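Local coordinates for protein formate dehydrogenase (Pyrobaculum aerophilum, PDB 1QP8) that binds NADPH and probably acts as a D-2-hydroxyacid dehydrogenase, perhaps reducing glyoxylate or hydroxypyruvate, at residues Arg18-Lys22 and Leu282-Thr287; Arg39-Leu45 and His63-Ile69. One frame throughout, in Å; residues are numbered along the deposited sequence.

In the fold
Enzymes of the D-2-hydroxyacid dehydrogenase family pair a Rossmann-type coenzyme domain with a catalytic domain to which the chain returns at its C-terminal end. Both contacts lie in that catalytic domain. Contact 1 joins residues 260 positions apart, bringing the end of helix 268-286 back onto the loop before strand 22-24. Contact 2, nested along the chain inside the span that contact 1 closes, is more local, with only 17 residues between Arg-39 to Leu-45 and His-63 to Ile-69. The contact centres are 22 Å apart and their nearest atoms about 12 Å, so they do not touch. Contact 1 lies well away from the coenzyme site; in contact 2 the side chain of His-63 comes within about 8 Å of the bound NADPH.

Contact 1: Arg18-Lys22 and Leu282-Thr287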
ATOM      1  N   ARG A  18     -25.092 -30.490   5.768  1.00 46.92           N
ATOM      2  CA  ARG A  18     -26.173 -31.471   5.797  1.00 46.92           C
ATOM      3  C   ARG A  18     -25.753 -32.871   5.374  1.00 46.92           C
ATOM      4  O   ARG A  18     -26.433 -33.845   5.692  1.00 46.92           O
ATOM      5  CB  ARG A  18     -27.345 -30.989   4.948  1.00 88.26           C
ATOM      6  CG  ARG A  18     -28.011 -29.764   5.532  1.00 88.26           C
ATOM      7  CD  ARG A  18     -29.239 -29.356   4.752  1.00 88.26           C
ATOM      8  NE  ARG A  18     -29.797 -28.101   5.248  1.00 88.26           N
ATOM      9  CZ  ARG A  18     -30.827 -27.471   4.689  1.00 88.26           C
ATOM     10  NH1 ARG A  18     -31.413 -27.986   3.616  1.00 88.26           N
ATOM     11  NH2 ARG A  18     -31.263 -26.322   5.190  1.00 88.26           N
ATOM     12  N   LYS A  19     -24.633 -32.978   4.669  1.00 48.80           N
ATOM     13  CA  LYS A  19     -24.143 -34.279   4.235  1.00 48.80           C
ATOM     14  C   LYS A  19     -23.398 -34.953   5.384  1.00 48.80           C
ATOM     15  O   LYS A  19     -23.128 -36.160   5.349  1.00 48.80           O
ATOM     16  CB  LYS A  19     -23.211 -34.114   3.035  1.00 72.70           C
ATOM     17  CG  LYS A  19     -23.852 -33.398   1.869  1.00 72.70           C
ATOM     18  CD  LYS A  19     -22.886 -33.268   0.708  1.00 72.70           C
ATOM     19  CE  LYS A  19     -23.546 -32.552  -0.475  1.00 72.70           C
ATOM     20  NZ  LYS A  19     -22.708 -32.541  -1.724  1.00 72.70           N
ATOM     21  N   TYR A  20     -23.080 -34.167   6.416  1.00 57.80           N
ATOM     22  CA  TYR A  20     -22.347 -34.686   7.568  1.00 57.80           C
ATOM     23  C   TYR A  20     -23.025 -34.601   8.918  1.00 57.80           C
ATOM     24  O   TYR A  20     -22.774 -35.433   9.776  1.00 57.80           O
ATOM     25  CB  TYR A  20     -20.990 -33.996   7.687  1.00 33.80           C
ATOM     26  CG  TYR A  20     -20.059 -34.338   6.566  1.00 33.80           C
ATOM     27  CD1 TYR A  20     -20.054 -33.594   5.388  1.00 33.80           C
ATOM     28  CD2 TYR A  20     -19.239 -35.455   6.646  1.00 33.80           C
ATOM     29  CE1 TYR A  20     -19.265 -33.970   4.308  1.00 33.80           C
ATOM     30  CE2 TYR A  20     -18.450 -35.836   5.586  1.00 33.80           C
ATOM     31  CZ  TYR A  20     -18.470 -35.096   4.416  1.00 33.80           C
ATOM     32  OH  TYR A  20     -17.726 -35.516   3.339  1.00 33.80           O
ATOM     33  N   PHE A  21     -23.882 -33.609   9.112  1.00 49.81           N
ATOM     34  CA  PHE A  21     -24.519 -33.438  10.410  1.00 49.81           C
ATOM     35  C   PHE A  21     -26.016 -33.224  10.365  1.00 49.81           C
ATOM     36  O   PHE A  21     -26.615 -33.097   9.311  1.00 49.81           O
ATOM     37  CB  PHE A  21     -23.937 -32.212  11.136  1.00 35.19           C
ATOM     38  CG  PHE A  21     -22.440 -32.179  11.198  1.00 35.19           C
ATOM     39  CD1 PHE A  21     -21.699 -31.720  10.121  1.00 35.19           C
ATOM     40  CD2 PHE A  21     -21.770 -32.615  12.337  1.00 35.19           C
ATOM     41  CE1 PHE A  21     -20.315 -31.694  10.179  1.00 35.19           C
ATOM     42  CE2 PHE A  21     -20.396 -32.592  12.400  1.00 35.19           C
ATOM     43  CZ  PHE A  21     -19.664 -32.129  11.319  1.00 35.19           C
ATOM     44  N   LYS A  22     -26.602 -33.191  11.552  1.00 43.79           N
ATOM     45  CA  LYS A  22     -27.999 -32.883  11.708  1.00 43.79           C
ATOM     46  C   LYS A  22     -27.899 -31.478  12.321  1.00 43.79           C
ATOM     47  O   LYS A  22     -27.612 -31.313  13.511  1.00 43.79           O
ATOM     48  CB  LYS A  22     -28.689 -33.828  12.685  1.00 50.32           C
ATOM     49  CG  LYS A  22     -30.082 -33.322  13.035  1.00 50.32           C
ATOM     50  CD  LYS A  22     -30.835 -34.199  14.017  1.00 50.32           C
ATOM     51  CE  LYS A  22     -32.232 -33.617  14.248  1.00 50.32           C
ATOM     52  NZ  LYS A  22     -32.908 -34.209  15.435  1.00 50.32           N
ATOM     53  N   LEU A 282     -14.345 -28.478  10.147  1.00 32.20           N
ATOM     54  CA  LEU A 282     -15.287 -29.167  10.990  1.00 32.20           C
ATOM     55  C   LEU A 282     -15.535 -30.561  10.434  1.00 32.20           C
ATOM     56  O   LEU A 282     -15.649 -31.537  11.180  1.00 32.20           O
ATOM     57  CB  LEU A 282     -16.559 -28.336  11.024  1.00 34.64           C
ATOM     58  CG  LEU A 282     -17.745 -28.695  11.890  1.00 34.64           C
ATOM     59  CD1 LEU A 282     -17.259 -29.264  13.176  1.00 34.64           C
ATOM     60  CD2 LEU A 282     -18.595 -27.430  12.110  1.00 34.64           C
ATOM     61  N   ILE A 283     -15.593 -30.654   9.111  1.00 43.54           N
ATOM     62  CA  ILE A 283     -15.838 -31.921   8.448  1.00 43.54           C
ATOM     63  C   ILE A 283     -14.676 -32.885   8.622  1.00 43.54           C
ATOM     64  O   ILE A 283     -14.893 -34.094   8.785  1.00 43.54           O
ATOM     65  CB  ILE A 283     -16.124 -31.705   6.954  1.00 43.02           C
ATOM     66  CG1 ILE A 283     -17.450 -30.963   6.805  1.00 43.02           C
ATOM     67  CG2 ILE A 283     -16.195 -33.028   6.230  1.00 43.02           C
ATOM     68  CD1 ILE A 283     -17.744 -30.527   5.407  1.00 43.02           C
ATOM     69  N   THR A 284     -13.443 -32.370   8.583  1.00 39.10           N
ATOM     70  CA  THR A 284     -12.305 -33.262   8.770  1.00 39.10           C
ATOM     71  C   THR A 284     -12.331 -33.744  10.209  1.00 39.10           C
ATOM     72  O   THR A 284     -11.872 -34.840  10.517  1.00 39.10           O
ATOM     73  CB  THR A 284     -10.942 -32.603   8.473  1.00 40.63           C
ATOM     74  OG1 THR A 284     -10.092 -32.761   9.616  1.00 40.63           O
ATOM     75  CG2 THR A 284     -11.100 -31.137   8.106  1.00 40.63           C
ATOM     76  N   TYR A 285     -12.870 -32.925  11.099  1.00 43.12           N
ATOM     77  CA  TYR A 285     -12.984 -33.361  12.473  1.00 43.12           C
ATOM     78  C   TYR A 285     -14.022 -34.479  12.462  1.00 43.12           C
ATOM     79  O   TYR A 285     -13.810 -35.554  13.017  1.00 43.12           O
ATOM     80  CB  TYR A 285     -13.495 -32.244  13.366  1.00 45.26           C
ATOM     81  CG  TYR A 285     -14.076 -32.785  14.650  1.00 45.26           C
ATOM     82  CD1 TYR A 285     -13.248 -33.152  15.709  1.00 45.26           C
ATOM     83  CD2 TYR A 285     -15.451 -32.986  14.781  1.00 45.26           C
ATOM     84  CE1 TYR A 285     -13.768 -33.708  16.864  1.00 45.26           C
ATOM     85  CE2 TYR A 285     -15.983 -33.539  15.924  1.00 45.26           C
ATOM     86  CZ  TYR A 285     -15.137 -33.900  16.965  1.00 45.26           C
ATOM     87  OH  TYR A 285     -15.657 -34.450  18.112  1.00 45.26           O
ATOM     88  N   ALA A 286     -15.151 -34.211  11.819  1.00 62.19           N
ATOM     89  CA  ALA A 286     -16.241 -35.176  11.733  1.00 62.19           C
ATOM     90  C   ALA A 286     -15.811 -36.511  11.135  1.00 62.19           C
ATOM     91  O   ALA A 286     -16.214 -37.564  11.608  1.00 62.19           O
ATOM     92  CB  ALA A 286     -17.382 -34.593  10.913  1.00 89.88           C
ATOM     93  N   THR A 287     -14.998 -36.467  10.092  1.00 62.86           N
ATOM     94  CA  THR A 287     -14.549 -37.688   9.455  1.00 62.86           C
ATOM     95  C   THR A 287     -13.337 -38.335  10.122  1.00 62.86           C
ATOM     96  O   THR A 287     -12.712 -39.230   9.554  1.00 62.86           O
ATOM     97  CB  THR A 287     -14.257 -37.437   7.979  1.00 43.19           C
ATOM     98  OG1 THR A 287     -13.508 -36.231   7.830  1.00 43.19           O
ATOM     99  CG2 THR A 287     -15.547 -37.295   7.230  1.00 43.19           C
TER
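A helix that returns from the far end of a chain can be seated by a few residues along one side. Here the last turn of helix 268-286 packs on the loop between helix 11-18 and strand 22-24, the return of the chain to its catalytic domain seen in this family. Leu-282 begins the series. Its CA-to-CB bond points sideways, but the end of the side chain swings nearer the loop, so that CG lies 4.0 Å from CZ of Phe-21; the same leucine also touches Leu-3 of strand 2-4. Ile-283 meets both aromatic residues. Its CG2 methyl sits over one face of the Tyr-20 ring, 3.6 Å from the centroid and only 12° off the ring normal, a well-centred CH-pi contact, while its CG1 approaches the edge of Phe-21, 4.5 Å from CE1. Tyr-285 stacks its ring with Phe-53. One turn on from Leu-282, the CA-to-CB bond of Ala-286 points toward the loop, and its small CB comes 3.4 Å from Phe-21 CZ, allowing the phenylalanine close to the helix. Thr-287, the first residue beyond the helix, keeps its OG1 occupied by a hydrogen bond to the backbone O of Ile-283 (2.7 Å) and offers the methyl CG2 to Tyr-20 CE2 at 3.6 Å. Phe-21 also touches Met-1 and Leu-3. With apolar and CH-pi contacts alone joining the segments, the attachment relies on complementary shape and burial of 271 Å² rather than on directional polar bonds.

Contact 2: Arg39-Leu45 and His63-Ile69; sequences RITAEEL and HLPWESI
Two segments running the same way interlock. Arg-39 to Thr-41 are extended and lead into helix 42-47, where Thr-41, the N-cap, and Glu-44 form a capping box (Glu-44 N to Thr-41 OG1 3.2 Å). Trp-66 (phi 63°) opens a type I turn ending at Ile-69. CA register pairs Arg-39/Leu-64 (6.5 Å), Thr-41/Pro-65 (6.6 Å), Ala-42/Ser-68 (5.7 Å) and Leu-45/Ile-69 (6.7 Å). The Pro-65 ring is the central bump, seated between Ile-40 and Leu-45: its CG is 3.0 Å from Ile-40 O, its CD 3.7 Å from Ile-40 CG2, which also meets Leu-64 CD2 (3.9 Å), and its CB 4.5 Å from Leu-45 CD1. A loop leading into a helix packs on a loop of the catalytic domain, with the His-63 side chain about 8 Å from bound NADPH. Leu-45 (m, t) fits CD1 into the notch between Pro-65, Ser-68 O (3.2 Å) and Ile-69 CG1 (3.3 Å); Ala-42 CB rests 3.4 Å from Ser-68 OG. The Arg-39 guanidinium lies flat on His-63 (chi1 p), centres 4.3 Å apart, planes at 16°.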
ATOM      1  N   ARG A  39     -19.811 -16.557  18.091  1.00 52.09           N
ATOM      2  CA  ARG A  39     -19.785 -16.157  19.479  1.00 52.09           C
ATOM      3  C   ARG A  39     -20.652 -17.198  20.180  1.00 52.09           C
ATOM      4  O   ARG A  39     -21.461 -17.884  19.539  1.00 52.09           O
ATOM      5  CB  ARG A  39     -20.354 -14.740  19.654  1.00 91.43           C
ATOM      6  CG  ARG A  39     -19.288 -13.645  19.660  1.00 91.43           C
ATOM      7  CD  ARG A  39     -19.520 -12.597  18.578  1.00 91.43           C
ATOM      8  NE  ARG A  39     -18.345 -12.434  17.713  1.00 91.43           N
ATOM      9  CZ  ARG A  39     -17.302 -11.644  17.972  1.00 91.43           C
ATOM     10  NH1 ARG A  39     -17.268 -10.915  19.082  1.00 91.43           N
ATOM     11  NH2 ARG A  39     -16.281 -11.592  17.121  1.00 91.43           N
ATOM     12  N   ILE A  40     -20.472 -17.352  21.485  1.00 52.14           N
ATOM     13  CA  ILE A  40     -21.266 -18.327  22.203  1.00 52.14           C
ATOM     14  C   ILE A  40     -21.338 -17.885  23.646  1.00 52.14           C
ATOM     15  O   ILE A  40     -20.340 -17.467  24.222  1.00 52.14           O
ATOM     16  CB  ILE A  40     -20.639 -19.736  22.081  1.00 38.52           C
ATOM     17  CG1 ILE A  40     -21.642 -20.793  22.547  1.00 38.52           C
ATOM     18  CG2 ILE A  40     -19.358 -19.815  22.868  1.00 38.52           C
ATOM     19  CD1 ILE A  40     -21.145 -22.237  22.397  1.00 38.52           C
ATOM     20  N   THR A  41     -22.529 -17.950  24.222  1.00 45.29           N
ATOM     21  CA  THR A  41     -22.712 -17.526  25.601  1.00 45.29           C
ATOM     22  C   THR A  41     -22.691 -18.702  26.556  1.00 45.29           C
ATOM     23  O   THR A  41     -22.802 -19.859  26.144  1.00 45.29           O
ATOM     24  CB  THR A  41     -24.059 -16.798  25.789  1.00 40.28           C
ATOM     25  OG1 THR A  41     -25.134 -17.714  25.543  1.00 40.28           O
ATOM     26  CG2 THR A  41     -24.165 -15.621  24.830  1.00 40.28           C
ATOM     27  N   ALA A  42     -22.556 -18.404  27.841  1.00 46.45           N
ATOM     28  CA  ALA A  42     -22.551 -19.459  28.828  1.00 46.45           C
ATOM     29  C   ALA A  42     -23.939 -20.081  28.883  1.00 46.45           C
ATOM     30  O   ALA A  42     -24.084 -21.243  29.268  1.00 46.45           O
ATOM     31  CB  ALA A  42     -22.174 -18.913  30.172  1.00 25.45           C
ATOM     32  N   GLU A  43     -24.955 -19.314  28.490  1.00 57.70           N
ATOM     33  CA  GLU A  43     -26.320 -19.821  28.498  1.00 57.70           C
ATOM     34  C   GLU A  43     -26.411 -20.959  27.491  1.00 57.70           C
ATOM     35  O   GLU A  43     -27.041 -21.979  27.761  1.00 57.70           O
ATOM     36  CB  GLU A  43     -27.331 -18.727  28.140  1.00 99.77           C
ATOM     37  CG  GLU A  43     -26.768 -17.317  28.065  1.00 99.77           C
ATOM     38  CD  GLU A  43     -26.035 -16.910  29.321  1.00 99.77           C
ATOM     39  OE1 GLU A  43     -26.623 -17.023  30.416  1.00 99.77           O
ATOM     40  OE2 GLU A  43     -24.870 -16.472  29.210  1.00 99.77           O
ATOM     41  N   GLU A  44     -25.779 -20.798  26.331  1.00 52.80           N
ATOM     42  CA  GLU A  44     -25.808 -21.858  25.326  1.00 52.80           C
ATOM     43  C   GLU A  44     -24.933 -23.030  25.771  1.00 52.80           C
ATOM     44  O   GLU A  44     -25.304 -24.191  25.610  1.00 52.80           O
ATOM     45  CB  GLU A  44     -25.303 -21.352  23.975  1.00 36.50           C
ATOM     46  CG  GLU A  44     -26.284 -20.532  23.200  1.00 36.50           C
ATOM     47  CD  GLU A  44     -25.590 -19.624  22.203  1.00 36.50           C
ATOM     48  OE1 GLU A  44     -24.748 -18.792  22.648  1.00 36.50           O
ATOM     49  OE2 GLU A  44     -25.884 -19.737  20.982  1.00 36.50           O
ATOM     50  N   LEU A  45     -23.769 -22.724  26.330  1.00 56.71           N
ATOM     51  CA  LEU A  45     -22.870 -23.774  26.772  1.00 56.71           C
ATOM     52  C   LEU A  45     -23.482 -24.706  27.810  1.00 56.71           C
ATOM     53  O   LEU A  45     -23.177 -25.904  27.843  1.00 56.71           O
ATOM     54  CB  LEU A  45     -21.574 -23.169  27.310  1.00 46.44           C
ATOM     55  CG  LEU A  45     -20.567 -22.793  26.220  1.00 46.44           C
ATOM     56  CD1 LEU A  45     -19.268 -22.322  26.829  1.00 46.44           C
ATOM     57  CD2 LEU A  45     -20.304 -23.996  25.348  1.00 46.44           C
ATOM     58  N   HIS A  63     -12.651 -13.700  22.476  1.00 37.44           N
ATOM     59  CA  HIS A  63     -14.036 -13.370  22.784  1.00 37.44           C
ATOM     60  C   HIS A  63     -14.848 -14.521  23.393  1.00 37.44           C
ATOM     61  O   HIS A  63     -15.932 -14.301  23.936  1.00 37.44           O
ATOM     62  CB  HIS A  63     -14.742 -12.872  21.531  1.00 41.68           C
ATOM     63  CG  HIS A  63     -14.740 -13.865  20.420  1.00 41.68           C
ATOM     64  ND1 HIS A  63     -13.605 -14.167  19.699  1.00 41.68           N
ATOM     65  CD2 HIS A  63     -15.723 -14.654  19.927  1.00 41.68           C
ATOM     66  CE1 HIS A  63     -13.889 -15.098  18.807  1.00 41.68           C
ATOM     67  NE2 HIS A  63     -15.168 -15.411  18.924  1.00 41.68           N
ATOM     68  N   LEU A  64     -14.340 -15.745  23.308  1.00 38.90           N
ATOM     69  CA  LEU A  64     -15.059 -16.890  23.862  1.00 38.90           C
ATOM     70  C   LEU A  64     -15.053 -16.932  25.384  1.00 38.90           C
ATOM     71  O   LEU A  64     -14.028 -16.675  26.020  1.00 38.90           O
ATOM     72  CB  LEU A  64     -14.445 -18.189  23.362  1.00 32.88           C
ATOM     73  CG  LEU A  64     -14.474 -18.515  21.876  1.00 32.88           C
ATOM     74  CD1 LEU A  64     -13.763 -19.858  21.686  1.00 32.88           C
ATOM     75  CD2 LEU A  64     -15.909 -18.602  21.376  1.00 32.88           C
ATOM     76  N   PRO A  65     -16.193 -17.302  25.988  1.00 72.65           N
ATOM     77  CA  PRO A  65     -16.331 -17.394  27.445  1.00 72.65           C
ATOM     78  C   PRO A  65     -15.122 -18.042  28.092  1.00 72.65           C
ATOM     79  O   PRO A  65     -14.578 -17.526  29.057  1.00 72.65           O
ATOM     80  CB  PRO A  65     -17.548 -18.270  27.623  1.00 29.40           C
ATOM     81  CG  PRO A  65     -18.379 -17.950  26.452  1.00 29.40           C
ATOM     82  CD  PRO A  65     -17.390 -17.831  25.310  1.00 29.40           C
ATOM     83  N   TRP A  66     -14.711 -19.183  27.558  1.00 67.43           N
ATOM     84  CA  TRP A  66     -13.566 -19.918  28.083  1.00 67.43           C
ATOM     85  C   TRP A  66     -13.782 -20.393  29.511  1.00 67.43           C
ATOM     86  O   TRP A  66     -13.631 -21.580  29.799  1.00 67.43           O
ATOM     87  CB  TRP A  66     -12.284 -19.080  28.005  1.00 40.28           C
ATOM     88  CG  TRP A  66     -11.662 -19.126  26.655  1.00 40.28           C
ATOM     89  CD1 TRP A  66     -11.402 -18.067  25.835  1.00 40.28           C
ATOM     90  CD2 TRP A  66     -11.248 -20.302  25.930  1.00 40.28           C
ATOM     91  NE1 TRP A  66     -10.858 -18.505  24.643  1.00 40.28           N
ATOM     92  CE2 TRP A  66     -10.754 -19.873  24.677  1.00 40.28           C
ATOM     93  CE3 TRP A  66     -11.260 -21.671  26.228  1.00 40.28           C
ATOM     94  CZ2 TRP A  66     -10.264 -20.766  23.709  1.00 40.28           C
ATOM     95  CZ3 TRP A  66     -10.776 -22.564  25.266  1.00 40.28           C
ATOM     96  CH2 TRP A  66     -10.285 -22.105  24.019  1.00 40.28           C
ATOM     97  N   GLU A  67     -14.146 -19.486  30.406  1.00 57.68           N
ATOM     98  CA  GLU A  67     -14.356 -19.886  31.785  1.00 57.68           C
ATOM     99  C   GLU A  67     -15.651 -20.673  31.911  1.00 57.68           C
ATOM    100  O   GLU A  67     -15.972 -21.191  32.978  1.00 57.68           O
ATOM    101  CB  GLU A  67     -14.368 -18.669  32.727  1.00 76.64           C
ATOM    102  CG  GLU A  67     -15.635 -17.818  32.730  1.00 76.64           C
ATOM    103  CD  GLU A  67     -15.750 -16.884  31.531  1.00 76.64           C
ATOM    104  OE1 GLU A  67     -14.742 -16.231  31.182  1.00 76.64           O
ATOM    105  OE2 GLU A  67     -16.855 -16.790  30.946  1.00 76.64           O
ATOM    106  N   SER A  68     -16.390 -20.776  30.811  1.00 47.15           N
ATOM    107  CA  SER A  68     -17.645 -21.518  30.837  1.00 47.15           C
ATOM    108  C   SER A  68     -17.627 -22.708  29.889  1.00 47.15           C
ATOM    109  O   SER A  68     -18.618 -23.423  29.771  1.00 47.15           O
ATOM    110  CB  SER A  68     -18.820 -20.594  30.498  1.00 51.72           C
ATOM    111  OG  SER A  68     -19.243 -19.878  31.644  1.00 51.72           O
ATOM    112  N   ILE A  69     -16.496 -22.907  29.217  1.00 46.30           N
ATOM    113  CA  ILE A  69     -16.329 -24.016  28.291  1.00 46.30           C
ATOM    114  C   ILE A  69     -15.642 -25.158  29.020  1.00 46.30           C
ATOM    115  O   ILE A  69     -14.480 -25.039  29.399  1.00 46.30           O
ATOM    116  CB  ILE A  69     -15.409 -23.666  27.097  1.00 31.92           C
ATOM    117  CG1 ILE A  69     -16.018 -22.544  26.264  1.00 31.92           C
ATOM    118  CG2 ILE A  69     -15.160 -24.917  26.249  1.00 31.92           C
ATOM    119  CD1 ILE A  69     -15.047 -21.960  25.255  1.00 31.92           C
TER